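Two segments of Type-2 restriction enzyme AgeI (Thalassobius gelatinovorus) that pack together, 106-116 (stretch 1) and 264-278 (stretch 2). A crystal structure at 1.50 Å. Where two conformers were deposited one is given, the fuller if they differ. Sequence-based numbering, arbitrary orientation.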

ATOM      1  N   PRO A 106      -0.757  -2.703  30.848  1.00 19.02           N
ATOM      2  CA  PRO A 106      -0.988  -2.620  32.298  1.00 22.09           C
ATOM      3  C   PRO A 106      -2.388  -3.077  32.728  1.00 23.69           C
ATOM      4  O   PRO A 106      -2.522  -3.791  33.724  1.00 27.30           O
ATOM      5  N   VAL A 107      -3.414  -2.678  31.986  1.00 22.94           N
ATOM      6  CA  VAL A 107      -4.784  -3.031  32.326  1.00 23.01           C
ATOM      7  C   VAL A 107      -5.064  -4.501  32.034  1.00 21.78           C
ATOM      8  O   VAL A 107      -5.736  -5.185  32.805  1.00 23.74           O
ATOM      9  N   LEU A 108      -4.528  -4.996  30.925  1.00 19.73           N
ATOM     10  CA  LEU A 108      -4.755  -6.379  30.531  1.00 18.19           C
ATOM     11  C   LEU A 108      -4.034  -7.371  31.451  1.00 19.13           C
ATOM     12  O   LEU A 108      -4.505  -8.493  31.642  1.00 18.67           O
ATOM     13  N   ALA A 109      -2.912  -6.951  32.028  1.00 19.33           N
ATOM     14  CA  ALA A 109      -2.126  -7.825  32.903  1.00 20.61           C
ATOM     15  C   ALA A 109      -2.930  -8.300  34.108  1.00 21.71           C
ATOM     16  O   ALA A 109      -2.714  -9.407  34.600  1.00 21.84           O
ATOM     17  N   ARG A 110      -3.857  -7.464  34.565  0.56 23.09           N
ATOM     18  CA  ARG A 110      -4.726  -7.808  35.686  0.56 24.11           C
ATOM     19  C   ARG A 110      -5.616  -9.009  35.368  0.56 23.01           C
ATOM     20  O   ARG A 110      -6.132  -9.665  36.277  0.56 24.34           O
ATOM     21  N   HIS A 111      -5.792  -9.297  34.078  1.00 22.40           N
ATOM     22  CA  HIS A 111      -6.625 -10.407  33.630  1.00 22.61           C
ATOM     23  C   HIS A 111      -5.812 -11.505  32.943  1.00 21.70           C
ATOM     24  O   HIS A 111      -6.367 -12.363  32.254  1.00 22.60           O
ATOM     25  N   GLY A 112      -4.495 -11.451  33.115  1.00 19.42           N
ATOM     26  CA  GLY A 112      -3.594 -12.424  32.520  1.00 19.66           C
ATOM     27  C   GLY A 112      -3.478 -12.343  31.006  1.00 18.22           C
ATOM     28  O   GLY A 112      -3.108 -13.318  30.347  1.00 19.48           O
ATOM     29  N   ILE A 113      -3.788 -11.177  30.453  1.00 16.95           N
ATOM     30  CA  ILE A 113      -3.733 -10.971  29.012  1.00 15.53           C
ATOM     31  C   ILE A 113      -2.568 -10.051  28.691  1.00 14.20           C
ATOM     32  O   ILE A 113      -2.282  -9.116  29.441  1.00 14.62           O
ATOM     33  N   ARG A 114      -1.884 -10.327  27.583  1.00 14.13           N
ATOM     34  CA  ARG A 114      -0.686  -9.589  27.225  1.00 15.12           C
ATOM     35  C   ARG A 114      -0.561  -9.397  25.726  1.00 13.46           C
ATOM     36  O   ARG A 114      -0.762 -10.341  24.963  1.00 14.19           O
ATOM     37  N   LEU A 115      -0.249  -8.168  25.326  1.00 12.73           N
ATOM     38  CA  LEU A 115       0.040  -7.826  23.940  1.00 12.60           C
ATOM     39  C   LEU A 115       1.542  -7.745  23.687  1.00 13.17           C
ATOM     40  O   LEU A 115       2.303  -7.279  24.532  1.00 14.25           O
ATOM     41  N   THR A 116       1.956  -8.141  22.492  1.00 12.58           N
ATOM     42  CA  THR A 116       3.345  -8.046  22.089  1.00 12.75           C
ATOM     43  C   THR A 116       3.428  -7.612  20.627  1.00 13.29           C
ATOM     44  O   THR A 116       2.883  -8.287  19.752  1.00 13.08           O
ATOM     45  N   GLY A 264      -6.993   6.041  29.434  1.00 27.11           N
ATOM     46  CA  GLY A 264      -7.919   5.523  30.424  1.00 27.29           C
ATOM     47  C   GLY A 264      -7.432   4.220  31.036  1.00 27.59           C
ATOM     48  O   GLY A 264      -6.261   3.858  30.903  1.00 26.65           O
ATOM     49  N   GLN A 265      -8.337   3.522  31.719  1.00 27.95           N
ATOM     50  CA  GLN A 265      -8.062   2.187  32.249  1.00 29.39           C
ATOM     51  C   GLN A 265      -8.786   1.134  31.417  1.00 28.82           C
ATOM     52  O   GLN A 265      -8.392   0.854  30.286  1.00 28.62           O
ATOM     53  N   ASP A 266      -9.840   0.548  31.978  1.00 28.26           N
ATOM     54  CA  ASP A 266     -10.674  -0.389  31.233  1.00 28.93           C
ATOM     55  C   ASP A 266     -11.509   0.342  30.187  1.00 26.39           C
ATOM     56  O   ASP A 266     -11.970   1.462  30.426  1.00 27.50           O
ATOM     57  N   ASP A 267     -11.697  -0.282  29.026  1.00 24.15           N
ATOM     58  CA  ASP A 267     -12.594   0.263  28.011  1.00 22.70           C
ATOM     59  C   ASP A 267     -13.263  -0.862  27.225  1.00 22.30           C
ATOM     60  O   ASP A 267     -13.171  -2.028  27.608  1.00 22.60           O
ATOM     61  N   GLU A 268     -13.946  -0.516  26.140  1.00 23.35           N
ATOM     62  CA  GLU A 268     -14.639  -1.526  25.347  1.00 24.71           C
ATOM     63  C   GLU A 268     -13.684  -2.585  24.801  1.00 22.44           C
ATOM     64  O   GLU A 268     -14.055  -3.753  24.688  1.00 22.98           O
ATOM     65  N   PHE A 269     -12.459  -2.185  24.474  1.00 20.62           N
ATOM     66  CA  PHE A 269     -11.473  -3.129  23.951  1.00 19.30           C
ATOM     67  C   PHE A 269     -11.048  -4.145  25.012  1.00 18.72           C
ATOM     68  O   PHE A 269     -11.059  -5.355  24.759  1.00 18.14           O
ATOM     69  N   THR A 270     -10.692  -3.664  26.202  1.00 18.56           N
ATOM     70  CA  THR A 270     -10.266  -4.572  27.265  1.00 19.45           C
ATOM     71  C   THR A 270     -11.441  -5.438  27.733  1.00 20.47           C
ATOM     72  O   THR A 270     -11.277  -6.634  27.959  1.00 20.38           O
ATOM     73  N   ASP A 271     -12.626  -4.842  27.840  1.00 21.91           N
ATOM     74  CA  ASP A 271     -13.825  -5.608  28.182  1.00 24.48           C
ATOM     75  C   ASP A 271     -14.047  -6.726  27.168  1.00 23.75           C
ATOM     76  O   ASP A 271     -14.414  -7.850  27.528  1.00 25.02           O
ATOM     77  N   TYR A 272     -13.816  -6.408  25.899  1.00 22.52           N
ATOM     78  CA  TYR A 272     -13.974  -7.366  24.814  1.00 21.61           C
ATOM     79  C   TYR A 272     -12.999  -8.531  24.943  1.00 19.92           C
ATOM     80  O   TYR A 272     -13.400  -9.689  24.881  1.00 20.52           O
ATOM     81  N   LEU A 273     -11.719  -8.224  25.126  1.00 19.70           N
ATOM     82  CA  LEU A 273     -10.716  -9.270  25.294  1.00 19.45           C
ATOM     83  C   LEU A 273     -11.001 -10.132  26.520  1.00 20.50           C
ATOM     84  O   LEU A 273     -10.895 -11.355  26.457  1.00 21.61           O
ATOM     85  N   VAL A 274     -11.366  -9.495  27.629  1.00 21.17           N
ATOM     86  CA  VAL A 274     -11.617 -10.231  28.865  1.00 23.27           C
ATOM     87  C   VAL A 274     -12.794 -11.188  28.693  1.00 24.62           C
ATOM     88  O   VAL A 274     -12.727 -12.349  29.098  1.00 25.89           O
ATOM     89  N   ALA A 275     -13.859 -10.702  28.061  1.00 24.48           N
ATOM     90  CA  ALA A 275     -15.046 -11.516  27.818  1.00 25.20           C
ATOM     91  C   ALA A 275     -14.757 -12.663  26.852  1.00 26.50           C
ATOM     92  O   ALA A 275     -15.192 -13.794  27.067  1.00 27.65           O
ATOM     93  N   GLN A 276     -14.025 -12.369  25.781  1.00 26.23           N
ATOM     94  CA  GLN A 276     -13.696 -13.382  24.782  1.00 27.21           C
ATOM     95  C   GLN A 276     -12.759 -14.467  25.306  1.00 27.87           C
ATOM     96  O   GLN A 276     -12.782 -15.600  24.815  1.00 27.79           O
ATOM     97  N   LEU A 277     -11.939 -14.126  26.297  1.00 29.17           N
ATOM     98  CA  LEU A 277     -10.858 -15.016  26.724  1.00 31.78           C
ATOM     99  C   LEU A 277     -11.065 -15.628  28.100  1.00 36.21           C
ATOM    100  O   LEU A 277     -10.195 -16.322  28.609  1.00 37.20           O
ATOM    101  N   ALA A 278     -12.219 -15.382  28.700  1.00 39.60           N
ATOM    102  CA  ALA A 278     -12.492 -15.890  30.043  1.00 43.33           C
ATOM    103  C   ALA A 278     -12.927 -17.358  30.004  1.00 46.23           C
ATOM    104  O   ALA A 278     -13.151 -17.913  28.922  1.00 46.69           O
ATOM    105  OXT ALA A 278     -13.043 -17.993  31.055  1.00 47.89           O
TER

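The two stretches bury 547 Å² between them, mostly between apolar side chains, with polar residues such as Arg110, His111, Gln265 and Asp266 also taking part. Helix 268-277 lies against the helical residues Val107 and Leu108, the turn from Ala109 to Gly112, and strand 113-116.

Val107 (t) points toward stretch 2 and has the largest covered area. Its CG2 lies 3.6 Å from Gln265 O, and its CG1 lies 4.0 Å from Thr270 CG2. Leu108 (m, t) leaves its CA sideways, but its end reaches the helix: CD1 is 3.9 Å from Leu273 CD1. Ile113 (m, t) points toward the helix. Its CD1 sits 4.1 Å from Val274 CG2 and 4.0 Å from Leu277 CD1. Leu115 (m, t) also points in, and its CD1 meets the edge of the Phe269 ring, 4.4 Å from CE2. Arg114, between them in the strand, points away, and its guanidinium nitrogens are hydrogen-bonded elsewhere in the structure.

One salt bridge crosses the contact. Arg110 NH2 donates to Asp266 OD2 at 2.7 Å. The distance is short, but the N-H...acceptor angle of 118° makes the hydrogen bond weak. Asp266 OD2 lies at the edge of the guanidinium, near its plane.

His111 (m) places one ring face over Val274 (t). Val274 CG2 is 3.7 Å from the ring centroid, a CH-pi contact. The imidazole is less well served in polar terms: His111 NE2 is buried by the contact and has no partner in the model. Its distance to Asp266 OD1 is 4.0 Å.

Within stretch 2, Asp267 (p) caps the helix. Thr270 N donates to Asp267 OD1 at 3.0 Å. In return, Asp267 N donates to Thr270 OG1 at 2.9 Å, so Thr270 (p) has its hydroxyl engaged while its methyl CG2 packs against Val107 and Leu108. Asp267 OD2 is hydrogen-bonded to a residue just outside one of the two stretches.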

ATOM      1  CB  PRO A 106      -0.787  -1.130  32.596  1.00 22.07           C
ATOM      2  CG  PRO A 106       0.153  -0.666  31.542  1.00 21.48           C
ATOM      3  CD  PRO A 106      -0.231  -1.436  30.306  1.00 20.21           C
ATOM      4  CB  VAL A 107      -5.785  -2.137  31.563  1.00 26.16           C
ATOM      5  CG1 VAL A 107      -7.218  -2.586  31.812  1.00 27.54           C
ATOM      6  CG2 VAL A 107      -5.594  -0.684  31.970  1.00 27.72           C
ATOM      7  CB  LEU A 108      -4.326  -6.584  29.081  1.00 16.07           C
ATOM      8  CG  LEU A 108      -5.231  -5.909  28.055  1.00 16.33           C
ATOM      9  CD1 LEU A 108      -4.627  -6.051  26.676  1.00 16.03           C
ATOM     10  CD2 LEU A 108      -6.624  -6.521  28.113  1.00 17.57           C
ATOM     11  CB  ALA A 109      -0.864  -7.129  33.359  1.00 21.61           C
ATOM     12  CB  ARG A 110      -5.592  -6.608  36.074  0.56 26.03           C
ATOM     13  CG  ARG A 110      -4.840  -5.294  36.128  0.56 27.84           C
ATOM     14  CD  ARG A 110      -5.583  -4.253  36.961  0.56 29.06           C
ATOM     15  NE  ARG A 110      -6.674  -3.607  36.235  0.56 29.79           N
ATOM     16  CZ  ARG A 110      -7.945  -3.994  36.285  0.56 31.02           C
ATOM     17  NH1 ARG A 110      -8.305  -5.033  37.023  0.56 31.74           N
ATOM     18  NH2 ARG A 110      -8.863  -3.337  35.593  0.56 31.27           N
ATOM     19  CB  HIS A 111      -7.713  -9.889  32.684  1.00 25.11           C
ATOM     20  CG  HIS A 111      -8.531  -8.782  33.268  1.00 28.43           C
ATOM     21  ND1 HIS A 111      -9.630  -9.014  34.065  1.00 30.33           N
ATOM     22  CD2 HIS A 111      -8.401  -7.437  33.185  1.00 30.06           C
ATOM     23  CE1 HIS A 111     -10.148  -7.859  34.443  1.00 31.51           C
ATOM     24  NE2 HIS A 111      -9.421  -6.886  33.921  1.00 31.96           N
ATOM     25  CB  ILE A 113      -5.058 -10.393  28.481  1.00 15.56           C
ATOM     26  CG1 ILE A 113      -6.208 -11.350  28.790  1.00 16.79           C
ATOM     27  CG2 ILE A 113      -4.992 -10.129  26.970  1.00 14.70           C
ATOM     28  CD1 ILE A 113      -7.566 -10.690  28.753  1.00 18.05           C
ATOM     29  CB  ARG A 114       0.559 -10.305  27.759  1.00 17.47           C
ATOM     30  CG  ARG A 114       1.859  -9.533  27.540  1.00 19.26           C
ATOM     31  CD  ARG A 114       3.055 -10.308  28.082  1.00 20.88           C
ATOM     32  NE  ARG A 114       3.263 -11.566  27.374  1.00 23.26           N
ATOM     33  CZ  ARG A 114       4.045 -12.547  27.816  1.00 24.80           C
ATOM     34  NH1 ARG A 114       4.693 -12.409  28.966  1.00 26.05           N
ATOM     35  NH2 ARG A 114       4.188 -13.659  27.106  1.00 25.13           N
ATOM     36  CB  LEU A 115      -0.596  -6.480  23.586  1.00 11.79           C
ATOM     37  CG  LEU A 115      -2.089  -6.293  23.874  1.00 12.63           C
ATOM     38  CD1 LEU A 115      -2.529  -4.911  23.438  1.00 13.53           C
ATOM     39  CD2 LEU A 115      -2.948  -7.364  23.196  1.00 13.45           C
ATOM     40  CB  THR A 116       4.072  -9.386  22.257  1.00 15.74           C
ATOM     41  OG1 THR A 116       3.951  -9.834  23.614  1.00 18.20           O
ATOM     42  CG2 THR A 116       5.543  -9.240  21.898  1.00 16.41           C
ATOM     43  CB  GLN A 265      -8.481   2.089  33.715  1.00 32.15           C
ATOM     44  CG  GLN A 265      -7.553   2.824  34.670  1.00 34.88           C
ATOM     45  CD  GLN A 265      -6.176   2.195  34.739  1.00 37.08           C
ATOM     46  OE1 GLN A 265      -6.022   1.067  35.202  1.00 37.86           O
ATOM     47  NE2 GLN A 265      -5.169   2.919  34.270  1.00 38.24           N
ATOM     48  CB  ASP A 266     -11.594  -1.164  32.182  1.00 32.09           C
ATOM     49  CG  ASP A 266     -10.829  -2.049  33.139  1.00 35.87           C
ATOM     50  OD1 ASP A 266     -10.922  -3.287  33.005  1.00 37.45           O
ATOM     51  OD2 ASP A 266     -10.127  -1.510  34.020  1.00 37.55           O
ATOM     52  CB  ASP A 267     -11.849   1.226  27.069  1.00 22.00           C
ATOM     53  CG  ASP A 267     -10.699   0.567  26.314  1.00 22.01           C
ATOM     54  OD1 ASP A 267     -10.526  -0.664  26.389  1.00 21.59           O
ATOM     55  OD2 ASP A 267      -9.960   1.295  25.620  1.00 22.69           O
ATOM     56  CB  GLU A 268     -15.412  -0.875  24.205  1.00 28.07           C
ATOM     57  CG  GLU A 268     -16.657  -0.143  24.669  1.00 31.00           C
ATOM     58  CD  GLU A 268     -17.611   0.145  23.533  1.00 34.56           C
ATOM     59  OE1 GLU A 268     -17.236   0.909  22.620  1.00 35.41           O
ATOM     60  OE2 GLU A 268     -18.732  -0.403  23.549  1.00 36.62           O
ATOM     61  CB  PHE A 269     -10.248  -2.388  23.402  1.00 18.52           C
ATOM     62  CG  PHE A 269      -9.137  -3.302  22.951  1.00 18.29           C
ATOM     63  CD1 PHE A 269      -9.316  -4.148  21.869  1.00 19.59           C
ATOM     64  CD2 PHE A 269      -7.917  -3.320  23.614  1.00 18.85           C
ATOM     65  CE1 PHE A 269      -8.297  -4.991  21.449  1.00 19.72           C
ATOM     66  CE2 PHE A 269      -6.896  -4.166  23.200  1.00 19.02           C
ATOM     67  CZ  PHE A 269      -7.087  -4.996  22.110  1.00 19.01           C
ATOM     68  CB  THR A 270      -9.646  -3.821  28.460  1.00 20.61           C
ATOM     69  OG1 THR A 270     -10.629  -2.990  29.094  1.00 22.27           O
ATOM     70  CG2 THR A 270      -8.483  -2.967  27.992  1.00 20.34           C
ATOM     71  CB  ASP A 271     -15.058  -4.704  28.240  1.00 28.15           C
ATOM     72  CG  ASP A 271     -15.060  -3.794  29.452  1.00 32.07           C
ATOM     73  OD1 ASP A 271     -14.296  -4.053  30.406  1.00 33.13           O
ATOM     74  OD2 ASP A 271     -15.839  -2.818  29.452  1.00 34.61           O
ATOM     75  CB  TYR A 272     -13.792  -6.670  23.463  1.00 22.05           C
ATOM     76  CG  TYR A 272     -13.749  -7.610  22.285  1.00 23.77           C
ATOM     77  CD1 TYR A 272     -14.915  -8.167  21.771  1.00 23.84           C
ATOM     78  CD2 TYR A 272     -12.543  -7.936  21.678  1.00 24.60           C
ATOM     79  CE1 TYR A 272     -14.879  -9.029  20.695  1.00 23.95           C
ATOM     80  CE2 TYR A 272     -12.497  -8.795  20.602  1.00 24.34           C
ATOM     81  CZ  TYR A 272     -13.666  -9.335  20.111  1.00 24.69           C
ATOM     82  OH  TYR A 272     -13.625 -10.193  19.038  1.00 26.82           O
ATOM     83  CB  LEU A 273      -9.316  -8.668  25.402  1.00 18.96           C
ATOM     84  CG  LEU A 273      -8.767  -8.059  24.112  1.00 19.26           C
ATOM     85  CD1 LEU A 273      -7.305  -7.694  24.299  1.00 18.06           C
ATOM     86  CD2 LEU A 273      -8.947  -9.008  22.929  1.00 19.51           C
ATOM     87  CB  VAL A 274     -11.880  -9.275  30.048  1.00 23.42           C
ATOM     88  CG1 VAL A 274     -12.416 -10.041  31.253  1.00 24.07           C
ATOM     89  CG2 VAL A 274     -10.607  -8.535  30.415  1.00 23.60           C
ATOM     90  CB  ALA A 275     -16.173 -10.650  27.288  1.00 24.28           C
ATOM     91  CB  GLN A 276     -13.061 -12.726  23.553  1.00 27.02           C
ATOM     92  CG  GLN A 276     -14.012 -11.871  22.743  1.00 28.67           C
ATOM     93  CD  GLN A 276     -15.113 -12.682  22.107  1.00 31.19           C
ATOM     94  OE1 GLN A 276     -14.878 -13.778  21.596  1.00 33.10           O
ATOM     95  NE2 GLN A 276     -16.330 -12.154  22.138  1.00 30.96           N
ATOM     96  CB  LEU A 277      -9.528 -14.265  26.702  1.00 30.38           C
ATOM     97  CG  LEU A 277      -9.082 -13.751  25.332  1.00 28.33           C
ATOM     98  CD1 LEU A 277      -7.787 -12.950  25.436  1.00 27.55           C
ATOM     99  CD2 LEU A 277      -8.934 -14.912  24.359  1.00 27.54           C
ATOM    100  CB  ALA A 278     -13.553 -15.046  30.721  1.00 43.85           C
TER